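Long-range contacts in thioredoxin family protein (Streptococcus pneumoniae, PDB 2YP6), which is a surface-exposed thioredoxin-fold lipoprotein that probably exchanges disulfides outside the cell and so helps the pneumococcus resist extracellular oxidative stress: residues Ile152-Leu157 against Ile167-Ile172; Ile104-Ala109 against Ile133-Asp138; Tyr73-Ala78 against Lys86-Leu91; Gly69-Leu74 against Ala179-Met184. All blocks are in the same frame, centred on the assembly; numbering follows the deposited sequence.

Contact 1 (Ile152-Leu157 against Ile167-Ile172)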
# COMPACT_ATOMS: atom_id res chain seq x y z
N ILE A 152 -3.47 10.79 4.20
CA ILE A 152 -3.82 9.55 3.50
C ILE A 152 -4.92 9.83 2.49
O ILE A 152 -5.71 10.77 2.66
CB ILE A 152 -4.25 8.40 4.47
CG1 ILE A 152 -5.22 8.93 5.52
CG2 ILE A 152 -3.03 7.74 5.13
CD1 ILE A 152 -5.88 7.84 6.28
N PRO A 153 -4.96 9.04 1.41
CA PRO A 153 -4.00 7.99 1.09
C PRO A 153 -2.68 8.59 0.63
O PRO A 153 -2.70 9.68 0.07
CB PRO A 153 -4.67 7.24 -0.07
CG PRO A 153 -5.56 8.27 -0.72
CD PRO A 153 -5.97 9.24 0.35
N THR A 154 -1.58 7.89 0.87
CA THR A 154 -0.28 8.22 0.28
C THR A 154 0.26 6.94 -0.38
O THR A 154 0.15 5.85 0.20
CB THR A 154 0.74 8.70 1.32
OG1 THR A 154 0.32 9.94 1.88
CG2 THR A 154 2.11 8.90 0.70
N GLU A 155 0.78 7.08 -1.60
CA GLU A 155 1.39 5.97 -2.29
C GLU A 155 2.88 6.24 -2.49
O GLU A 155 3.27 7.35 -2.87
CB GLU A 155 0.76 5.76 -3.66
CG GLU A 155 -0.73 5.43 -3.66
CD GLU A 155 -1.59 6.64 -3.43
OE1 GLU A 155 -1.30 7.70 -4.05
OE2 GLU A 155 -2.53 6.54 -2.63
N TYR A 156 3.68 5.22 -2.21
CA TYR A 156 5.10 5.17 -2.57
C TYR A 156 5.24 4.17 -3.68
O TYR A 156 4.78 3.04 -3.57
CB TYR A 156 5.94 4.73 -1.37
CG TYR A 156 6.03 5.79 -0.31
CD1 TYR A 156 5.01 5.97 0.61
CD2 TYR A 156 7.13 6.63 -0.25
CE1 TYR A 156 5.09 6.96 1.56
CE2 TYR A 156 7.21 7.62 0.70
CZ TYR A 156 6.17 7.79 1.60
OH TYR A 156 6.25 8.77 2.57
N LEU A 157 5.83 4.61 -4.79
CA LEU A 157 6.12 3.72 -5.90
C LEU A 157 7.62 3.43 -5.85
O LEU A 157 8.45 4.32 -6.06
CB LEU A 157 5.70 4.39 -7.21
CG LEU A 157 4.28 4.94 -7.30
CD1 LEU A 157 3.94 5.33 -8.75
CD2 LEU A 157 3.28 3.95 -6.76
N ILE A 167 6.48 9.45 -5.07
CA ILE A 167 5.56 9.57 -3.96
C ILE A 167 4.37 10.39 -4.43
O ILE A 167 4.53 11.43 -5.08
CB ILE A 167 6.20 10.32 -2.76
CG1 ILE A 167 7.55 9.69 -2.38
CG2 ILE A 167 5.23 10.31 -1.56
CD1 ILE A 167 8.33 10.50 -1.41
N GLN A 168 3.18 9.96 -4.06
CA GLN A 168 1.97 10.67 -4.39
C GLN A 168 1.13 10.88 -3.13
O GLN A 168 0.87 9.94 -2.40
CB GLN A 168 1.18 9.87 -5.43
CG GLN A 168 -0.07 10.63 -5.93
CD GLN A 168 0.23 11.56 -7.11
OE1 GLN A 168 1.33 11.56 -7.69
NE2 GLN A 168 -0.77 12.33 -7.50
N PHE A 169 0.74 12.12 -2.89
CA PHE A 169 -0.14 12.49 -1.78
C PHE A 169 -1.55 12.51 -2.37
O PHE A 169 -1.83 13.19 -3.35
CB PHE A 169 0.28 13.85 -1.20
CG PHE A 169 1.72 13.87 -0.77
CD1 PHE A 169 2.13 13.18 0.38
CD2 PHE A 169 2.68 14.54 -1.50
CE1 PHE A 169 3.46 13.18 0.78
CE2 PHE A 169 4.01 14.53 -1.12
CZ PHE A 169 4.40 13.83 0.02
N GLY A 170 -2.42 11.71 -1.80
CA GLY A 170 -3.73 11.51 -2.39
C GLY A 170 -3.67 10.37 -3.39
O GLY A 170 -2.60 9.78 -3.61
N ALA A 171 -4.80 10.05 -3.99
CA ALA A 171 -4.87 8.92 -4.91
C ALA A 171 -4.07 9.22 -6.18
O ALA A 171 -3.91 10.37 -6.57
CB ALA A 171 -6.32 8.61 -5.26
N ILE A 172 -3.57 8.16 -6.80
CA ILE A 172 -2.91 8.27 -8.10
C ILE A 172 -3.72 7.43 -9.10
O ILE A 172 -4.17 6.35 -8.76
CB ILE A 172 -1.43 7.81 -8.02
CG1 ILE A 172 -0.69 8.06 -9.34
CG2 ILE A 172 -1.31 6.34 -7.60
CD1 ILE A 172 0.79 7.82 -9.24

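Contact 2 (Ile104-Ala109 against Ile133-Asp138)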
# COMPACT_ATOMS: atom_id res chain seq x y z
N ILE A 104 1.36 -4.90 -5.76
CA ILE A 104 0.58 -3.98 -4.94
C ILE A 104 0.51 -4.45 -3.48
O ILE A 104 0.16 -5.61 -3.20
CB ILE A 104 -0.86 -3.85 -5.49
CG1 ILE A 104 -0.82 -3.29 -6.91
CG2 ILE A 104 -1.68 -3.01 -4.56
CD1 ILE A 104 -2.04 -3.62 -7.75
N LEU A 105 0.82 -3.53 -2.56
CA LEU A 105 0.71 -3.76 -1.12
C LEU A 105 0.07 -2.54 -0.52
O LEU A 105 0.40 -1.41 -0.88
CB LEU A 105 2.07 -3.93 -0.44
CG LEU A 105 2.94 -5.12 -0.84
CD1 LEU A 105 4.28 -5.05 -0.11
CD2 LEU A 105 2.23 -6.41 -0.56
N THR A 106 -0.87 -2.77 0.40
CA THR A 106 -1.46 -1.65 1.12
C THR A 106 -1.28 -1.89 2.60
O THR A 106 -1.16 -3.03 3.01
CB THR A 106 -2.94 -1.41 0.77
OG1 THR A 106 -3.78 -2.31 1.50
CG2 THR A 106 -3.17 -1.55 -0.74
N VAL A 107 -1.25 -0.80 3.37
CA VAL A 107 -1.00 -0.82 4.79
C VAL A 107 -2.04 0.01 5.55
O VAL A 107 -2.32 1.16 5.18
CB VAL A 107 0.40 -0.26 5.12
CG1 VAL A 107 0.74 -0.49 6.61
CG2 VAL A 107 1.49 -0.86 4.19
N ILE A 108 -2.63 -0.60 6.58
CA ILE A 108 -3.48 0.12 7.53
C ILE A 108 -2.85 -0.04 8.92
O ILE A 108 -1.95 -0.85 9.12
CB ILE A 108 -4.93 -0.39 7.55
CG1 ILE A 108 -4.99 -1.83 8.04
CG2 ILE A 108 -5.57 -0.29 6.19
CD1 ILE A 108 -6.37 -2.34 8.43
N ALA A 109 -3.34 0.74 9.86
CA ALA A 109 -2.88 0.69 11.24
C ALA A 109 -4.07 0.30 12.09
O ALA A 109 -4.79 1.17 12.61
CB ALA A 109 -2.34 2.04 11.65
N ILE A 133 -6.61 -7.42 -2.95
CA ILE A 133 -5.68 -6.37 -2.57
C ILE A 133 -5.05 -6.76 -1.24
O ILE A 133 -5.78 -6.91 -0.27
CB ILE A 133 -6.40 -5.02 -2.37
CG1 ILE A 133 -6.97 -4.52 -3.69
CG2 ILE A 133 -5.45 -3.97 -1.78
CD1 ILE A 133 -5.94 -4.38 -4.78
N PRO A 134 -3.72 -6.95 -1.19
CA PRO A 134 -3.10 -7.20 0.11
C PRO A 134 -3.28 -6.06 1.09
O PRO A 134 -3.06 -4.88 0.76
CB PRO A 134 -1.61 -7.35 -0.23
CG PRO A 134 -1.60 -7.76 -1.65
CD PRO A 134 -2.74 -7.05 -2.29
N VAL A 135 -3.65 -6.42 2.31
CA VAL A 135 -3.72 -5.43 3.36
C VAL A 135 -2.82 -5.88 4.49
O VAL A 135 -3.02 -6.95 5.06
CB VAL A 135 -5.14 -5.24 3.91
CG1 VAL A 135 -5.15 -4.20 5.03
CG2 VAL A 135 -6.11 -4.84 2.80
N LEU A 136 -1.83 -5.05 4.80
CA LEU A 136 -0.88 -5.35 5.85
C LEU A 136 -1.24 -4.56 7.10
O LEU A 136 -1.65 -3.40 7.02
CB LEU A 136 0.52 -4.99 5.39
CG LEU A 136 0.99 -5.65 4.09
CD1 LEU A 136 2.45 -5.33 3.91
CD2 LEU A 136 0.72 -7.15 4.05
N TYR A 137 -1.05 -5.20 8.25
CA TYR A 137 -1.46 -4.64 9.53
C TYR A 137 -0.28 -4.03 10.25
O TYR A 137 0.53 -4.74 10.84
CB TYR A 137 -2.02 -5.74 10.41
CG TYR A 137 -3.40 -6.23 10.05
CD1 TYR A 137 -4.17 -5.60 9.09
CD2 TYR A 137 -3.94 -7.32 10.71
CE1 TYR A 137 -5.47 -6.06 8.78
CE2 TYR A 137 -5.23 -7.77 10.42
CZ TYR A 137 -5.98 -7.14 9.46
OH TYR A 137 -7.25 -7.61 9.17
N ASP A 138 -0.21 -2.71 10.26
CA ASP A 138 0.82 -1.98 10.98
C ASP A 138 0.37 -1.81 12.44
O ASP A 138 0.01 -0.72 12.87
CB ASP A 138 1.05 -0.63 10.33
CG ASP A 138 2.35 0.00 10.75
OD1 ASP A 138 3.28 -0.75 11.11
OD2 ASP A 138 2.45 1.24 10.70

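Contact 3 (Tyr73-Ala78 against Lys86-Leu91)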
# COMPACT_ATOMS: atom_id res chain seq x y z
N TYR A 73 3.98 -0.97 -5.51
CA TYR A 73 3.00 0.11 -5.29
C TYR A 73 2.56 -0.02 -3.84
O TYR A 73 1.89 -1.00 -3.49
CB TYR A 73 1.86 -0.11 -6.26
CG TYR A 73 0.69 0.86 -6.30
CD1 TYR A 73 -0.09 1.14 -5.17
CD2 TYR A 73 0.29 1.42 -7.50
CE1 TYR A 73 -1.19 1.99 -5.26
CE2 TYR A 73 -0.80 2.27 -7.59
CZ TYR A 73 -1.55 2.54 -6.45
OH TYR A 73 -2.67 3.37 -6.55
N LEU A 74 3.00 0.91 -2.98
CA LEU A 74 2.76 0.78 -1.54
C LEU A 74 1.83 1.89 -1.10
O LEU A 74 2.21 3.05 -1.17
CB LEU A 74 4.08 0.86 -0.77
CG LEU A 74 4.00 0.69 0.74
CD1 LEU A 74 3.55 -0.70 1.13
CD2 LEU A 74 5.37 0.99 1.36
N LYS A 75 0.61 1.52 -0.70
CA LYS A 75 -0.41 2.50 -0.34
C LYS A 75 -0.74 2.45 1.13
O LYS A 75 -1.09 1.40 1.66
CB LYS A 75 -1.69 2.25 -1.13
CG LYS A 75 -2.78 3.23 -0.88
CD LYS A 75 -4.10 2.75 -1.53
CE LYS A 75 -5.15 3.81 -1.53
NZ LYS A 75 -4.95 4.83 -2.60
N PHE A 76 -0.63 3.60 1.77
CA PHE A 76 -1.02 3.76 3.16
C PHE A 76 -2.40 4.37 3.20
O PHE A 76 -2.65 5.37 2.53
CB PHE A 76 -0.01 4.66 3.91
CG PHE A 76 1.35 4.03 4.08
CD1 PHE A 76 2.29 4.07 3.06
CD2 PHE A 76 1.67 3.36 5.25
CE1 PHE A 76 3.50 3.50 3.20
CE2 PHE A 76 2.89 2.78 5.40
CZ PHE A 76 3.82 2.84 4.37
N TRP A 77 -3.30 3.77 3.97
CA TRP A 77 -4.68 4.21 3.99
C TRP A 77 -5.40 3.88 5.29
O TRP A 77 -4.82 3.31 6.20
CB TRP A 77 -5.43 3.64 2.79
CG TRP A 77 -5.65 2.13 2.78
CD1 TRP A 77 -4.72 1.16 2.64
CD2 TRP A 77 -6.92 1.46 2.90
NE1 TRP A 77 -5.31 -0.09 2.67
CE2 TRP A 77 -6.67 0.07 2.81
CE3 TRP A 77 -8.24 1.90 3.05
CZ2 TRP A 77 -7.69 -0.88 2.89
CZ3 TRP A 77 -9.25 0.95 3.12
CH2 TRP A 77 -8.97 -0.42 3.03
N ALA A 78 -6.67 4.26 5.36
CA ALA A 78 -7.50 3.97 6.53
C ALA A 78 -8.96 3.87 6.10
O ALA A 78 -9.39 4.58 5.18
CB ALA A 78 -7.35 5.05 7.58
N LYS A 86 -12.69 5.47 -1.61
CA LYS A 86 -13.05 5.79 -2.97
C LYS A 86 -11.99 5.31 -3.96
O LYS A 86 -12.30 5.00 -5.11
CB LYS A 86 -13.30 7.29 -3.09
CG LYS A 86 -13.51 7.79 -4.49
CD LYS A 86 -14.10 9.17 -4.49
CE LYS A 86 -13.88 9.81 -5.84
NZ LYS A 86 -14.47 11.18 -5.93
N SER A 87 -10.74 5.25 -3.53
CA SER A 87 -9.66 4.84 -4.42
C SER A 87 -9.48 3.31 -4.47
O SER A 87 -8.70 2.80 -5.26
CB SER A 87 -8.35 5.53 -4.00
OG SER A 87 -7.80 4.96 -2.84
N MET A 88 -10.22 2.55 -3.67
CA MET A 88 -9.93 1.11 -3.63
C MET A 88 -10.41 0.31 -4.88
O MET A 88 -9.68 -0.56 -5.36
CB MET A 88 -10.47 0.47 -2.35
CG MET A 88 -9.75 0.92 -1.08
SD MET A 88 -7.96 0.49 -1.03
CE MET A 88 -8.13 -1.20 -1.28
N PRO A 89 -11.64 0.57 -5.38
CA PRO A 89 -12.05 -0.17 -6.59
C PRO A 89 -11.07 0.04 -7.77
O PRO A 89 -10.76 -0.91 -8.50
CB PRO A 89 -13.43 0.41 -6.91
CG PRO A 89 -13.98 0.76 -5.51
CD PRO A 89 -12.76 1.35 -4.81
N GLU A 90 -10.56 1.25 -7.91
CA GLU A 90 -9.62 1.51 -8.99
C GLU A 90 -8.35 0.68 -8.75
O GLU A 90 -7.78 0.15 -9.69
CB GLU A 90 -9.30 3.00 -9.11
CG GLU A 90 -8.34 3.27 -10.26
CD GLU A 90 -8.04 4.75 -10.48
OE1 GLU A 90 -8.33 5.55 -9.56
OE2 GLU A 90 -7.52 5.08 -11.57
N LEU A 91 -7.93 0.53 -7.49
CA LEU A 91 -6.75 -0.28 -7.20
C LEU A 91 -6.99 -1.77 -7.51
O LEU A 91 -6.09 -2.47 -8.00
CB LEU A 91 -6.32 -0.10 -5.75
CG LEU A 91 -4.96 -0.72 -5.39
CD1 LEU A 91 -3.87 -0.17 -6.29
CD2 LEU A 91 -4.64 -0.49 -3.91

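Contact 4 (Gly69-Leu74 against Ala179-Met184)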
# COMPACT_ATOMS: atom_id res chain seq x y z
N GLY A 69 13.65 -6.93 -6.41
CA GLY A 69 13.60 -7.03 -7.86
C GLY A 69 12.25 -6.70 -8.48
O GLY A 69 12.16 -6.54 -9.70
N LYS A 70 11.19 -6.65 -7.68
CA LYS A 70 9.88 -6.23 -8.15
C LYS A 70 9.67 -4.78 -7.75
O LYS A 70 10.03 -4.39 -6.65
CB LYS A 70 8.74 -7.07 -7.54
CG LYS A 70 8.79 -8.56 -7.84
CD LYS A 70 8.78 -8.83 -9.34
CE LYS A 70 7.40 -8.69 -9.98
NZ LYS A 70 7.45 -9.08 -11.43
N LYS A 71 9.11 -3.98 -8.66
CA LYS A 71 8.63 -2.66 -8.31
C LYS A 71 7.46 -2.87 -7.35
O LYS A 71 6.80 -3.92 -7.40
CB LYS A 71 8.22 -1.91 -9.57
CG LYS A 71 9.39 -1.73 -10.56
CD LYS A 71 8.99 -1.18 -11.91
CE LYS A 71 10.14 -1.26 -12.90
NZ LYS A 71 9.76 -0.84 -14.26
N VAL A 72 7.20 -1.89 -6.48
CA VAL A 72 6.13 -2.05 -5.50
C VAL A 72 5.29 -0.78 -5.47
O VAL A 72 5.80 0.31 -5.42
CB VAL A 72 6.69 -2.39 -4.09
CG1 VAL A 72 5.60 -2.40 -3.04
CG2 VAL A 72 7.41 -3.76 -4.10
N TYR A 73 3.98 -0.97 -5.51
CA TYR A 73 3.00 0.11 -5.29
C TYR A 73 2.56 -0.02 -3.84
O TYR A 73 1.89 -1.00 -3.49
CB TYR A 73 1.86 -0.11 -6.26
CG TYR A 73 0.69 0.86 -6.30
CD1 TYR A 73 -0.09 1.14 -5.17
CD2 TYR A 73 0.29 1.42 -7.50
CE1 TYR A 73 -1.19 1.99 -5.26
CE2 TYR A 73 -0.80 2.27 -7.59
CZ TYR A 73 -1.55 2.54 -6.45
OH TYR A 73 -2.67 3.37 -6.55
N LEU A 74 3.00 0.91 -2.98
CA LEU A 74 2.76 0.78 -1.54
C LEU A 74 1.83 1.89 -1.10
O LEU A 74 2.21 3.05 -1.17
CB LEU A 74 4.08 0.86 -0.77
CG LEU A 74 4.00 0.69 0.74
CD1 LEU A 74 3.55 -0.70 1.13
CD2 LEU A 74 5.37 0.99 1.36
N ALA A 179 2.46 4.59 -15.88
CA ALA A 179 3.45 5.43 -16.54
C ALA A 179 4.68 5.62 -15.64
O ALA A 179 5.83 5.54 -16.11
CB ALA A 179 2.83 6.78 -16.93
N ALA A 180 4.44 5.84 -14.35
CA ALA A 180 5.51 6.08 -13.38
C ALA A 180 6.42 4.86 -13.30
O ALA A 180 7.64 4.98 -13.33
CB ALA A 180 4.93 6.41 -11.99
N PHE A 181 5.83 3.68 -13.17
CA PHE A 181 6.63 2.47 -13.08
C PHE A 181 7.48 2.23 -14.35
O PHE A 181 8.60 1.68 -14.28
CB PHE A 181 5.75 1.28 -12.77
CG PHE A 181 5.34 1.19 -11.33
CD1 PHE A 181 6.27 1.20 -10.30
CD2 PHE A 181 3.99 1.05 -10.99
CE1 PHE A 181 5.88 1.07 -8.98
CE2 PHE A 181 3.60 0.93 -9.69
CZ PHE A 181 4.54 0.94 -8.67
N LYS A 182 6.97 2.67 -15.49
CA LYS A 182 7.76 2.58 -16.72
C LYS A 182 9.00 3.45 -16.71
O LYS A 182 10.00 3.12 -17.37
CB LYS A 182 6.92 2.92 -17.94
CG LYS A 182 5.96 1.84 -18.29
CD LYS A 182 5.12 2.23 -19.48
CE LYS A 182 4.11 1.15 -19.77
NZ LYS A 182 2.81 1.45 -19.13
N GLU A 183 8.97 4.57 -15.99
CA GLU A 183 10.13 5.47 -15.95
C GLU A 183 11.10 5.17 -14.81
O GLU A 183 12.09 5.89 -14.62
CB GLU A 183 9.70 6.96 -15.99
CG GLU A 183 8.78 7.47 -14.86
CD GLU A 183 8.61 9.02 -14.89
OE1 GLU A 183 9.62 9.73 -14.85
OE2 GLU A 183 7.46 9.53 -14.95
N MET A 184 10.81 4.12 -14.04
CA MET A 184 11.66 3.65 -12.96
C MET A 184 12.47 2.44 -13.34
O MET A 184 12.02 1.64 -14.15
CB MET A 184 10.74 3.13 -11.84
CG MET A 184 10.61 4.04 -10.70
SD MET A 184 9.41 3.29 -9.61
CE MET A 184 8.11 4.35 -10.04
O HOH W 1 11.54 -0.71 -16.22

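Contact 1 (Ile152-Leu157 against Ile167-Ile172)
Glu155 and Gln168 pair across two antiparallel strands, Gln168 N giving a hydrogen bond to Glu155 O (2.9 Å) and Glu155 N giving one back to Gln168 O (3.0 Å). The tight part is where the Glu155 side chain packs against Gln168, Gly170 and Ile172. Its CG, anti to the carbonyl carbon (chi1 -62°), touches Ile172 CG2; the chain then bends at chi2, and OE1 lies 3.6 Å from Gln168 CB. OE2 forms a salt bridge with Lys75. This is the beta hairpin, 154-158 and 164-169, that forms one edge of the thioredoxin-fold sheet. Pro153, which follows a cis peptide bond as the proline facing the CxxC motif does in thioredoxins, accepts Gly170 N at its O (2.8 Å). Gly170 has a positive phi (88°) that suits a residue without a side chain. Beyond it Ile172 meets Leu157 tip to tip, CD1 to CD1 at 4.0 Å. On the other face, Ile167 lies beside Tyr156 with CG2 over the ring, 4.2 Å from its centroid. The looser part is at exposed Phe169, whose CD1 merely packs 4.0 Å from Thr154 OG1, itself hydrogen-bonded to Ser151 O, and at the far end of Gln168, which leads away.

Contact 2 (Ile104-Ala109 against Ile133-Asp138)
Thr106 and Ile133 press their methyls together, CG2 to CG2 at 3.5 Å, tighter than usual for two carbons, with the side chains crossing at about a right angle. In Thr106 the hydroxyl lies between the backbone N and the carbonyl carbon (chi1 81°), where OG1 gives a hydrogen bond to Pro134 O (2.8 Å); that carbonyl also takes Thr106 N. Threonine suits the place, one branch fitting beside Ile133 and the other serving a carbonyl. The two parallel strands, bonded Leu136 N to Thr106 O, Ile108 N to Leu136 O and Asp138 N to Ile108 O, belong to a beta-alpha-beta unit of the thioredoxin fold. On the face of Thr106, Ile108 and Tyr137, where Phe121 of helix 120-127 packs, Ile108 rests CG1 on Val135 CG1 (3.8 Å) and CD1 on Tyr137 CE1 (3.8 Å). On the face of Val107, Leu136 sets CB and CG against Thr106 O, and Val107 CG1 fits against Asp138 CB (3.7 Å). The Asp138 carboxylate is hydrogen-bonded to the Thr143 hydroxyl and Phe144 N. Leu105 crosses Pro134 at about a right angle, CD2 4.0 Å from CB. Pro134, lacking an N-H, puts CG 3.2 Å from Ile104 O, a buried carbonyl without a hydrogen-bond partner.

Contact 3 (Tyr73-Ala78 against Lys86-Leu91)
Just beyond the CxxC motif, whose Cys81 and Cys84 are joined in a disulfide here, the start of helix 88-96, with Ser87 just before it, packs over the interior strand 71-76 of the thioredoxin fold. Trp77 and Met88 meet in a Met-aromatic contact: SD sits over the centre of the six-membered ring, 4.0 Å from its centroid and 6° off the normal, the two side chains crossing at about a right angle. Methionine suits this spot because its flexible chain, bent at chi2 and chi3, can lay a polarisable sulfur on a flat face. One turn on, Leu91 brings CD1 over a face of the Tyr73 ring, 3.9 Å from its centroid, a CH-pi contact. Its other methyl, CD2, lies 4.1 Å from Lys75 CD as the two chains slide past each other. Lys75 runs straight until it bends at chi4 (78°), turning NZ to give a hydrogen bond to Ser87 OG (2.9 Å). Glu155 supplies a salt bridge to the same NZ. The buried ammonium would probably be stabilised by Glu155 and the Ser87 hydroxyl; since Ser87 OG is also hydrogen-bonded to Cys84 O, that hydroxyl joins the lysine to the backbone of a disulfide cysteine.

Contact 4 (Gly69-Leu74 against Ala179-Met184)
Lys71 NZ gives its main hydrogen bond across the contact to Phe181 O, 2.8 Å away near the C-terminal end of the helix, with the nitrogen standing above the carbonyl plane. A weak, longer bond of 3.4 Å joins Lys71 NZ to Met184 O. A water bridges the same two atoms: it accepts from Lys71 NZ (2.7 Å) and donates to Met184 O (3.2 Å). Asp101 adds a salt bridge to the same ammonium group. Carbonyls at a helix C-terminus would be expected to favour a positive charge, and lysine is well suited here because its chain, extended beyond CG, spans the distance from the strand.

Behind the charged tip, the aliphatic part of Lys71 slides past Phe181 in the opposite direction, CB coming 3.7 Å from Phe181 CD1. Phe181 has its CG anti to the carbonyl carbon (chi1 -78°), which sets CG beside the backbone N, and the ring extends from there to the strand. There the ring edge meets the backbone: CZ lies 3.5 Å from Val72 O, which is near the ring plane. The rim also touches Tyr73, with CZ 3.8 Å from Tyr73 CB, the two side chains crossing at about a right angle. A large flat residue is apt here, since its ring occupies the interface between helix and strand while the lysine remains at the partly exposed border.

Phe181 also stacks on Phe102 of strand 102-108 and touches Leu157 of strand 154-158, so helix 174-182 covers the interior strand 71-76 together with both strands that flank it.

Strand 71-76 lies at the middle of the arrangement. Contacts 3 and 4 both start from it, sharing Tyr73 and Leu74, with centres about 16 Å apart, and bring helices 88-96 and 174-182 against it. On one side strand 102-108 leads to contact 2, on the other strand 154-158 leads to contact 1; the centres of these two lie about 14 Å apart without touching. Along the chain contact 3 closes first, then contact 2, then contact 1, the last two nested inside the long loop that contact 4 closes. One sheet therefore ties the C-terminal helix to the region of the CxxC disulfide, which both contacts 1 and 3 approach.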